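Local coordinates for protein endo-1,4-beta-xylanase (Pseudoalteromonas haloplanktis, PDB 1H12) that hydrolyses internal beta-1,4 linkages of xylan at low temperature, as a cold-adapted glycoside hydrolase of family 8, at residues Y278-D281 against A282-V285; E342-K345 against A346-V350; Y106-N109 against P110-H113; F149-A152 against L153-S157. All coordinates share one frame; numbering follows the deposited sequence.

How the contacts relate
Along the chain the contacts come in the order 3, 4, 1, 2. Each is local, made within one continuous run of residues, so they follow in series and none nests in or crosses another. Contact 3 lies where helix 93-107 gives way to a type I turn. Contact 4 is a length of helix 143-160. The two touch where Gln107 packs on Phe149. Contact 1 makes the turn from strand 277-278 into helix 283-296, and contact 2 is the start of helix 342-351. These two also touch, through Tyr278 and Trp283 against Gln344 and Ala347. The pairs lie well apart: the centres of contacts 1 and 4 are about 24 Å from each other. All four belong to the family 8 (alpha/alpha)6 barrel.

Contact 1. Residues Y278-D281 against A282-V285; sequences YEFD and AWRV
Trp283 meets Tyr278 and Phe280 in an aromatic cluster at the turn that leads into helix 283-296 of the (alpha/alpha)6 barrel, with the Trp283 side chain about 5 Å from the bound xylose. The Phe280 ring turns its edge toward the face of the Trp283 six-membered ring, an offset edge-to-face pair with CD1 of Phe280 3.5 Å from CZ2 of Trp283. CA of Phe280 stands over the Trp283 five-membered ring, a CH-pi contact of 3.9 Å to its centroid. The Tyr278 side chain crosses that of Trp283 at about a right angle, with the ring planes 42° apart. A chi1 of 168° sends the Tyr278 ring toward Ala282, whose CB lies 3.7 Å from CD1. The Tyr278 hydroxyl bonds Gln344 NE2, and a water links it to Trp283 O. Trp283 NE1 bonds Gln327 O. Trp283 N bonds Glu279 O at 3.0 Å. Glu279 OE1 takes the N-H of Asp281, and OE2 that of Ala282 at 2.8 Å. Arg284 NH2 makes salt bridges to Asp144 and Glu78, and NH1 bonds the Tyr381 hydroxyl. The guanidinium also lies alongside Asp281, planes 78° apart. There OD1 of Asp281 receives weak bonds from NH1 of Arg284 at 3.2 Å and NH2 at 3.3 Å.

Contact 2. Residues E342-K345 against A346-V350; sequences EGQK and AANAV
A contact one helical turn long joins Gln344 to Asn348 in helix 342-351, which starts at the sugar-binding pocket. Their side chains run side by side and point the same way. They meet loosely: the nearest side-chain atoms are CG of Gln344 and ND2 of Asn348, 4.1 Å apart. The Asn348 amide lies closer to the Gln344 backbone, with CG of Asn348 3.2 Å from O of Gln344. The two amide planes are turned 60° from each other, and both amides have partners elsewhere. Gln344 NE2 bonds Glu326 O and the Tyr278 hydroxyl, and Asn348 ND2 bonds Tyr325 OH. The Gln344 chain is extended from chi1 (-169°) onward, which carries its amide well clear of the helix backbone to these partners. The rest is regular alpha-helical bonding. Ala346 N donates to Glu342 O at 2.8 Å, and Ala347 N to Gly343 O at 2.9 Å. Asn348 N and Ala349 N follow onto Gln344 O and Lys345 O. Glu342 itself touches the bound xylose. The helix packs against three others. Ala347 packs on Met287 of helix 283-296, Ala346 meets Ala389 of helix 379-392, and Ala349 rests on Phe368 of helix 358-369.

Contact 3. Residues Y106-N109 against P110-H113; sequences YQKN and PDNH
A salt bridge ties Lys108, just past the end of helix 93-107, to Asp111, the second residue of a type I turn. NZ of Lys108 lies 2.9 Å from OD2 of Asp111. It comes to the syn side of that oxygen, 30° out of the carboxylate plane. The two side chains cross at about a right angle. Lys108 can span the distance because its chain is fully extended, starting from a chi1 of -174°. CE of Lys108 shares in this charged approach, 3.5 Å from both OD1 and OD2 of Asp111. A water lies beside the bridge. It donates to Asp111 OD1 at 2.6 Å and accepts a weak, long bond of 3.4 Å from Lys108 NZ. A van der Waals contact adds to this: CB of Asn109 approaches ND1 of His113 at 4.4 Å, oblique to the imidazole ring. Among backbone bonds, His113 N to Pro110 O, at 3.0 Å, closes the turn. The backbone of Asn109 pairs with Val121, just ahead of strand 123-128. The contact lies at the surface, its centre about 23 Å from the centre of the chain. The segment 110-113 is a type I beta turn, with Pro110 in its first position.

Contact 4. Residues F149-A152 against L153-S157; sequences FAFA and LLNAS
The Asn155 amide lies over one face of the Phe151 ring. One end of the amide sits above the ring centre, 3.3 Å from the ring plane. Which end, oxygen or nitrogen, faces the ring is uncertain. The ring and amide planes are 65° apart, so the amide dips toward the ring with one end. A chi1 of 178° swings the Phe151 ring toward the following turn, where Asn155 meets it. Phe208 also stacks on Phe151, and Tyr211 and Phe399 meet the same ring at steep angles. Phe149 belongs to a separate patch and packs on Tyr122. Across the turn the side chains of Phe149 and Leu153 touch only lightly, with CB of Phe149 4.5 Å from CD1 of Leu153. The Leu153 side chain lies alongside the Phe149 carbonyl, its CG 3.2 Å from O of Phe149. Leu154 does likewise, with CG 3.4 Å from O of Ala150. Four backbone bonds join the two segments; that of Leu153 N to Phe149 O is 2.9 Å and that of Asn155 N to Phe151 O is 3.2 Å. This buried length of helix 143-160 packs among helices 77-89, 93-107, 168-182 and 206-215, as in the (alpha/alpha)6 barrel of family 8.

Contact 1. Residues Y278-D281 against A282-V285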
loop_
_atom_site.group_PDB
_atom_site.type_symbol
_atom_site.label_atom_id
_atom_site.label_comp_id
_atom_site.label_asym_id
_atom_site.label_seq_id
_atom_site.Cartn_x
_atom_site.Cartn_y
_atom_site.Cartn_z
ATOM N N TYR A 278 -3.990 -16.061 1.846
ATOM C CA TYR A 278 -3.851 -14.995 0.886
ATOM C C TYR A 278 -5.174 -14.285 0.907
ATOM O O TYR A 278 -6.195 -14.818 0.440
ATOM C CB TYR A 278 -3.510 -15.551 -0.501
ATOM C CG TYR A 278 -3.623 -14.571 -1.636
ATOM C CD1 TYR A 278 -2.583 -13.749 -1.990
ATOM C CD2 TYR A 278 -4.793 -14.450 -2.345
ATOM C CE1 TYR A 278 -2.706 -12.859 -3.063
ATOM C CE2 TYR A 278 -4.923 -13.593 -3.391
ATOM C CZ TYR A 278 -3.884 -12.791 -3.778
ATOM O OH TYR A 278 -4.043 -11.938 -4.855
ATOM N N GLU A 279 -5.210 -13.109 1.500
ATOM C CA GLU A 279 -6.422 -12.331 1.687
ATOM C C GLU A 279 -6.140 -10.880 1.312
ATOM O O GLU A 279 -5.231 -10.576 0.543
ATOM C CB GLU A 279 -7.011 -12.569 3.091
ATOM C CG GLU A 279 -6.047 -12.390 4.229
ATOM C CD GLU A 279 -5.223 -11.113 4.152
ATOM O OE1 GLU A 279 -5.612 -10.058 4.717
ATOM O OE2 GLU A 279 -4.181 -11.182 3.435
ATOM N N PHE A 280 -6.939 -9.948 1.821
ATOM C CA PHE A 280 -6.886 -8.575 1.387
ATOM C C PHE A 280 -5.521 -7.921 1.555
ATOM O O PHE A 280 -5.073 -7.252 0.639
ATOM C CB PHE A 280 -7.999 -7.805 2.110
ATOM C CG PHE A 280 -9.339 -8.607 2.034
ATOM C CD1 PHE A 280 -10.041 -8.623 0.838
ATOM C CD2 PHE A 280 -9.754 -9.511 3.068
ATOM C CE1 PHE A 280 -11.211 -9.392 0.690
ATOM C CE2 PHE A 280 -10.913 -10.261 2.885
ATOM C CZ PHE A 280 -11.612 -10.190 1.710
ATOM N N ASP A 281 -4.869 -8.088 2.702
ATOM C CA ASP A 281 -3.539 -7.549 2.853
ATOM C C ASP A 281 -2.587 -8.183 1.826
ATOM O O ASP A 281 -1.830 -7.497 1.147
ATOM C CB ASP A 281 -2.968 -7.759 4.251
ATOM C CG ASP A 281 -3.283 -6.677 5.235
ATOM O OD1 ASP A 281 -4.062 -5.726 4.867
ATOM O OD2 ASP A 281 -2.763 -6.676 6.361
ATOM N N ALA A 282 -2.631 -9.512 1.748
ATOM C CA ALA A 282 -1.711 -10.243 0.896
ATOM C C ALA A 282 -1.786 -9.839 -0.540
ATOM O O ALA A 282 -0.791 -9.953 -1.268
ATOM C CB ALA A 282 -1.888 -11.730 1.079
ATOM N N TRP A 283 -2.934 -9.364 -1.014
ATOM C CA TRP A 283 -3.062 -8.866 -2.371
ATOM C C TRP A 283 -1.927 -7.910 -2.727
ATOM O O TRP A 283 -1.493 -7.859 -3.877
ATOM C CB TRP A 283 -4.335 -8.076 -2.622
ATOM C CG TRP A 283 -5.655 -8.789 -2.541
ATOM C CD1 TRP A 283 -5.919 -10.117 -2.320
ATOM C CD2 TRP A 283 -6.923 -8.148 -2.670
ATOM N NE1 TRP A 283 -7.268 -10.313 -2.316
ATOM C CE2 TRP A 283 -7.900 -9.112 -2.512
ATOM C CE3 TRP A 283 -7.316 -6.827 -2.915
ATOM C CZ2 TRP A 283 -9.237 -8.782 -2.570
ATOM C CZ3 TRP A 283 -8.613 -6.506 -2.985
ATOM C CH2 TRP A 283 -9.570 -7.468 -2.791
ATOM N N ARG A 284 -1.547 -7.077 -1.755
ATOM C CA ARG A 284 -0.614 -6.002 -2.038
ATOM C C ARG A 284 0.827 -6.462 -2.159
ATOM O O ARG A 284 1.656 -5.680 -2.612
ATOM C CB ARG A 284 -0.708 -4.913 -0.924
ATOM C CG ARG A 284 -2.082 -4.293 -0.812
ATOM C CD ARG A 284 -2.096 -3.036 0.028
ATOM N NE ARG A 284 -1.700 -3.158 1.431
ATOM C CZ ARG A 284 -2.510 -3.490 2.418
ATOM N NH1 ARG A 284 -3.710 -3.941 2.181
ATOM N NH2 ARG A 284 -2.124 -3.336 3.640
ATOM N N VAL A 285 1.131 -7.673 -1.745
ATOM C CA VAL A 285 2.520 -8.111 -1.748
ATOM C C VAL A 285 3.121 -8.072 -3.143
ATOM O O VAL A 285 4.178 -7.458 -3.335
ATOM C CB VAL A 285 2.695 -9.475 -1.096
ATOM C CG1 VAL A 285 4.138 -9.916 -1.164
ATOM C CG2 VAL A 285 2.215 -9.481 0.349
HETATM O O HOH W 1 -2.034 -10.149 -5.410
#

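Contact 2. Residues E342-K345 against A346-V350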
loop_
_atom_site.group_PDB
_atom_site.type_symbol
_atom_site.label_atom_id
_atom_site.label_comp_id
_atom_site.label_asym_id
_atom_site.label_seq_id
_atom_site.Cartn_x
_atom_site.Cartn_y
_atom_site.Cartn_z
ATOM N N GLU A 342 -11.812 -5.119 -8.219
ATOM C CA GLU A 342 -10.975 -4.205 -8.932
ATOM C C GLU A 342 -9.635 -3.991 -8.252
ATOM O O GLU A 342 -8.618 -3.814 -8.914
ATOM C CB GLU A 342 -11.646 -2.854 -9.155
ATOM C CG GLU A 342 -12.995 -2.902 -9.878
ATOM C CD GLU A 342 -14.175 -2.992 -8.987
ATOM O OE1 GLU A 342 -14.037 -3.368 -7.808
ATOM O OE2 GLU A 342 -15.285 -2.649 -9.472
ATOM N N GLY A 343 -9.636 -3.970 -6.912
ATOM C CA GLY A 343 -8.392 -3.699 -6.199
ATOM C C GLY A 343 -7.374 -4.818 -6.353
ATOM O O GLY A 343 -6.178 -4.574 -6.443
ATOM N N GLN A 344 -7.868 -6.056 -6.360
ATOM C CA GLN A 344 -6.997 -7.200 -6.537
ATOM C C GLN A 344 -6.437 -7.206 -7.940
ATOM O O GLN A 344 -5.230 -7.452 -8.167
ATOM C CB GLN A 344 -7.759 -8.471 -6.186
ATOM C CG GLN A 344 -6.911 -9.702 -6.079
ATOM C CD GLN A 344 -7.691 -10.939 -5.806
ATOM O OE1 GLN A 344 -8.929 -10.891 -5.719
ATOM N NE2 GLN A 344 -6.984 -12.081 -5.691
ATOM N N LYS A 345 -7.303 -6.941 -8.932
ATOM C CA LYS A 345 -6.839 -6.844 -10.300
ATOM C C LYS A 345 -5.832 -5.698 -10.477
ATOM O O LYS A 345 -4.874 -5.829 -11.237
ATOM C CB LYS A 345 -8.030 -6.661 -11.230
ATOM C CG LYS A 345 -8.908 -7.864 -11.322
ATOM C CD LYS A 345 -10.133 -7.671 -12.199
ATOM C CE LYS A 345 -10.890 -8.981 -12.442
ATOM N NZ LYS A 345 -12.193 -8.732 -13.137
ATOM N N ALA A 346 -6.041 -4.613 -9.769
ATOM C CA ALA A 346 -5.123 -3.470 -9.790
ATOM C C ALA A 346 -3.741 -3.844 -9.203
ATOM O O ALA A 346 -2.708 -3.551 -9.797
ATOM C CB ALA A 346 -5.757 -2.315 -8.987
ATOM N N ALA A 347 -3.736 -4.503 -8.061
ATOM C CA ALA A 347 -2.506 -4.960 -7.441
ATOM C C ALA A 347 -1.739 -5.848 -8.399
ATOM O O ALA A 347 -0.531 -5.735 -8.550
ATOM C CB ALA A 347 -2.804 -5.674 -6.150
ATOM N N ASN A 348 -2.450 -6.761 -9.067
ATOM C CA ASN A 348 -1.827 -7.714 -9.949
ATOM C C ASN A 348 -1.276 -7.045 -11.209
ATOM O O ASN A 348 -0.288 -7.500 -11.782
ATOM C CB ASN A 348 -2.787 -8.848 -10.276
ATOM C CG ASN A 348 -3.085 -9.702 -9.067
ATOM O OD1 ASN A 348 -2.260 -9.734 -8.123
ATOM N ND2 ASN A 348 -4.210 -10.449 -9.087
ATOM N N ALA A 349 -1.921 -5.951 -11.670
ATOM C CA ALA A 349 -1.391 -5.204 -12.800
ATOM C C ALA A 349 -0.040 -4.541 -12.446
ATOM O O ALA A 349 0.874 -4.505 -13.269
ATOM C CB ALA A 349 -2.380 -4.206 -13.282
ATOM N N VAL A 350 0.080 -3.996 -11.228
ATOM C CA VAL A 350 1.327 -3.393 -10.825
ATOM C C VAL A 350 2.436 -4.415 -10.741
ATOM O O VAL A 350 3.603 -4.138 -11.060
ATOM C CB VAL A 350 1.187 -2.620 -9.506
ATOM C CG1 VAL A 350 2.477 -2.035 -9.058
ATOM C CG2 VAL A 350 0.101 -1.571 -9.633
#

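Contact 3. Residues Y106-N109 against P110-H113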
loop_
_atom_site.group_PDB
_atom_site.type_symbol
_atom_site.label_atom_id
_atom_site.label_comp_id
_atom_site.label_asym_id
_atom_site.label_seq_id
_atom_site.Cartn_x
_atom_site.Cartn_y
_atom_site.Cartn_z
ATOM N N TYR A 106 -6.417 13.965 14.349
ATOM C CA TYR A 106 -7.414 13.021 14.816
ATOM C C TYR A 106 -6.944 11.566 14.854
ATOM O O TYR A 106 -7.436 10.797 15.683
ATOM C CB TYR A 106 -8.686 13.151 13.978
ATOM C CG TYR A 106 -9.256 14.522 13.924
ATOM C CD1 TYR A 106 -9.608 15.207 15.070
ATOM C CD2 TYR A 106 -9.448 15.191 12.728
ATOM C CE1 TYR A 106 -10.135 16.483 15.028
ATOM C CE2 TYR A 106 -9.956 16.461 12.681
ATOM C CZ TYR A 106 -10.282 17.116 13.841
ATOM O OH TYR A 106 -10.811 18.395 13.764
ATOM N N GLN A 107 -6.049 11.154 13.959
ATOM C CA GLN A 107 -5.516 9.805 13.998
ATOM C C GLN A 107 -4.358 9.638 14.954
ATOM O O GLN A 107 -4.207 8.585 15.587
ATOM C CB GLN A 107 -5.175 9.302 12.582
ATOM C CG GLN A 107 -6.397 9.112 11.727
ATOM C CD GLN A 107 -6.089 8.843 10.249
ATOM O OE1 GLN A 107 -5.224 9.491 9.661
ATOM N NE2 GLN A 107 -6.849 7.926 9.648
ATOM N N LYS A 108 -3.497 10.649 15.069
ATOM C CA LYS A 108 -2.304 10.530 15.893
ATOM C C LYS A 108 -2.678 10.317 17.352
ATOM O O LYS A 108 -3.404 11.153 17.939
ATOM C CB LYS A 108 -1.459 11.783 15.765
ATOM C CG LYS A 108 -0.149 11.676 16.473
ATOM C CD LYS A 108 0.601 13.031 16.510
ATOM C CE LYS A 108 1.718 13.010 17.510
ATOM N NZ LYS A 108 2.354 14.336 17.626
ATOM N N ASN A 109 -2.117 9.321 17.992
ATOM C CA ASN A 109 -2.218 9.176 19.454
ATOM C C ASN A 109 -1.231 10.142 20.089
ATOM O O ASN A 109 -0.091 10.310 19.630
ATOM C CB ASN A 109 -1.868 7.759 19.881
ATOM C CG ASN A 109 -2.846 6.709 19.432
ATOM O OD1 ASN A 109 -2.402 5.605 18.929
ATOM N ND2 ASN A 109 -4.096 6.901 19.631
ATOM N N PRO A 110 -1.621 10.784 21.201
ATOM C CA PRO A 110 -0.749 11.762 21.808
ATOM C C PRO A 110 0.609 11.233 22.198
ATOM O O PRO A 110 0.760 10.066 22.590
ATOM C CB PRO A 110 -1.519 12.217 23.060
ATOM C CG PRO A 110 -2.647 11.402 23.139
ATOM C CD PRO A 110 -2.889 10.674 21.869
ATOM N N ASP A 111 1.611 12.100 22.150
ATOM C CA ASP A 111 2.960 11.712 22.517
ATOM C C ASP A 111 3.126 11.366 23.979
ATOM O O ASP A 111 4.107 10.704 24.348
ATOM C CB ASP A 111 3.927 12.836 22.112
ATOM C CG ASP A 111 3.990 12.996 20.591
ATOM O OD1 ASP A 111 4.062 12.009 19.856
ATOM O OD2 ASP A 111 3.886 14.110 20.073
ATOM N N ASN A 112 2.177 11.794 24.788
ATOM C CA ASN A 112 2.168 11.517 26.213
ATOM C C ASN A 112 1.059 10.490 26.582
ATOM O O ASN A 112 0.641 10.396 27.714
ATOM C CB ASN A 112 2.124 12.804 27.057
ATOM C CG ASN A 112 0.862 13.523 26.894
ATOM O OD1 ASN A 112 0.058 13.236 25.979
ATOM N ND2 ASN A 112 0.575 14.452 27.842
ATOM N N HIS A 113 0.613 9.672 25.605
ATOM C CA HIS A 113 -0.318 8.615 25.935
ATOM C C HIS A 113 0.239 7.797 27.073
ATOM O O HIS A 113 1.424 7.510 27.113
ATOM C CB HIS A 113 -0.512 7.730 24.695
ATOM C CG HIS A 113 -1.644 6.776 24.801
ATOM N ND1 HIS A 113 -2.840 6.864 24.095
ATOM C CD2 HIS A 113 -1.702 5.670 25.549
ATOM C CE1 HIS A 113 -3.587 5.828 24.452
ATOM N NE2 HIS A 113 -2.913 5.114 25.345
HETATM O O HOH W 2 5.140 12.316 17.486
#

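Contact 4. Residues F149-A152 against L153-S157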
loop_
_atom_site.group_PDB
_atom_site.type_symbol
_atom_site.label_atom_id
_atom_site.label_comp_id
_atom_site.label_asym_id
_atom_site.label_seq_id
_atom_site.Cartn_x
_atom_site.Cartn_y
_atom_site.Cartn_z
ATOM N N PHE A 149 2.581 7.384 5.251
ATOM C CA PHE A 149 2.581 8.765 5.647
ATOM C C PHE A 149 3.975 9.361 5.518
ATOM O O PHE A 149 4.155 10.472 5.008
ATOM C CB PHE A 149 2.122 8.975 7.108
ATOM C CG PHE A 149 0.642 8.802 7.412
ATOM C CD1 PHE A 149 -0.344 9.388 6.624
ATOM C CD2 PHE A 149 0.233 8.149 8.554
ATOM C CE1 PHE A 149 -1.664 9.305 6.966
ATOM C CE2 PHE A 149 -1.103 8.070 8.901
ATOM C CZ PHE A 149 -2.055 8.652 8.091
ATOM N N ALA A 150 4.992 8.633 6.034
ATOM C CA ALA A 150 6.363 9.148 5.946
ATOM C C ALA A 150 6.787 9.350 4.508
ATOM O O ALA A 150 7.380 10.372 4.149
ATOM C CB ALA A 150 7.306 8.196 6.642
ATOM N N PHE A 151 6.507 8.353 3.678
ATOM C CA PHE A 151 6.811 8.423 2.255
ATOM C C PHE A 151 6.149 9.657 1.618
ATOM O O PHE A 151 6.786 10.441 0.904
ATOM C CB PHE A 151 6.360 7.140 1.570
ATOM C CG PHE A 151 6.596 7.135 0.092
ATOM C CD1 PHE A 151 7.873 6.966 -0.455
ATOM C CD2 PHE A 151 5.543 7.295 -0.786
ATOM C CE1 PHE A 151 8.103 7.003 -1.790
ATOM C CE2 PHE A 151 5.740 7.311 -2.143
ATOM C CZ PHE A 151 7.035 7.174 -2.657
ATOM N N ALA A 152 4.849 9.800 1.823
ATOM C CA ALA A 152 4.128 10.881 1.219
ATOM C C ALA A 152 4.610 12.247 1.676
ATOM O O ALA A 152 4.750 13.180 0.869
ATOM C CB ALA A 152 2.632 10.699 1.505
ATOM N N LEU A 153 4.899 12.394 2.970
ATOM C CA LEU A 153 5.383 13.642 3.541
ATOM C C LEU A 153 6.762 14.034 3.002
ATOM O O LEU A 153 7.028 15.216 2.727
ATOM C CB LEU A 153 5.367 13.566 5.057
ATOM C CG LEU A 153 3.973 13.591 5.685
ATOM C CD1 LEU A 153 4.042 13.042 7.103
ATOM C CD2 LEU A 153 3.366 14.988 5.677
ATOM N N LEU A 154 7.662 13.055 2.849
ATOM C CA LEU A 154 8.961 13.365 2.280
ATOM C C LEU A 154 8.829 13.868 0.873
ATOM O O LEU A 154 9.535 14.810 0.458
ATOM C CB LEU A 154 9.870 12.134 2.305
ATOM C CG LEU A 154 10.465 11.748 3.659
ATOM C CD1 LEU A 154 11.136 10.403 3.528
ATOM C CD2 LEU A 154 11.433 12.814 4.179
ATOM N N ASN A 155 7.935 13.264 0.087
ATOM C CA ASN A 155 7.697 13.722 -1.276
ATOM C C ASN A 155 7.062 15.113 -1.316
ATOM O O ASN A 155 7.409 15.922 -2.155
ATOM C CB ASN A 155 6.868 12.700 -2.033
ATOM C CG ASN A 155 7.683 11.509 -2.516
ATOM O OD1 ASN A 155 7.610 10.386 -1.815
ATOM N ND2 ASN A 155 8.383 11.650 -3.535
ATOM N N ALA A 156 6.126 15.377 -0.388
ATOM C CA ALA A 156 5.494 16.708 -0.314
ATOM C C ALA A 156 6.548 17.764 -0.015
ATOM O O ALA A 156 6.552 18.837 -0.654
ATOM C CB ALA A 156 4.423 16.667 0.746
ATOM N N SER A 157 7.437 17.495 0.928
ATOM C CA SER A 157 8.537 18.413 1.184
ATOM C C SER A 157 9.322 18.693 -0.082
ATOM O O SER A 157 9.641 19.857 -0.384
ATOM C CB SER A 157 9.465 17.775 2.220
ATOM O OG SER A 157 10.665 18.532 2.359
#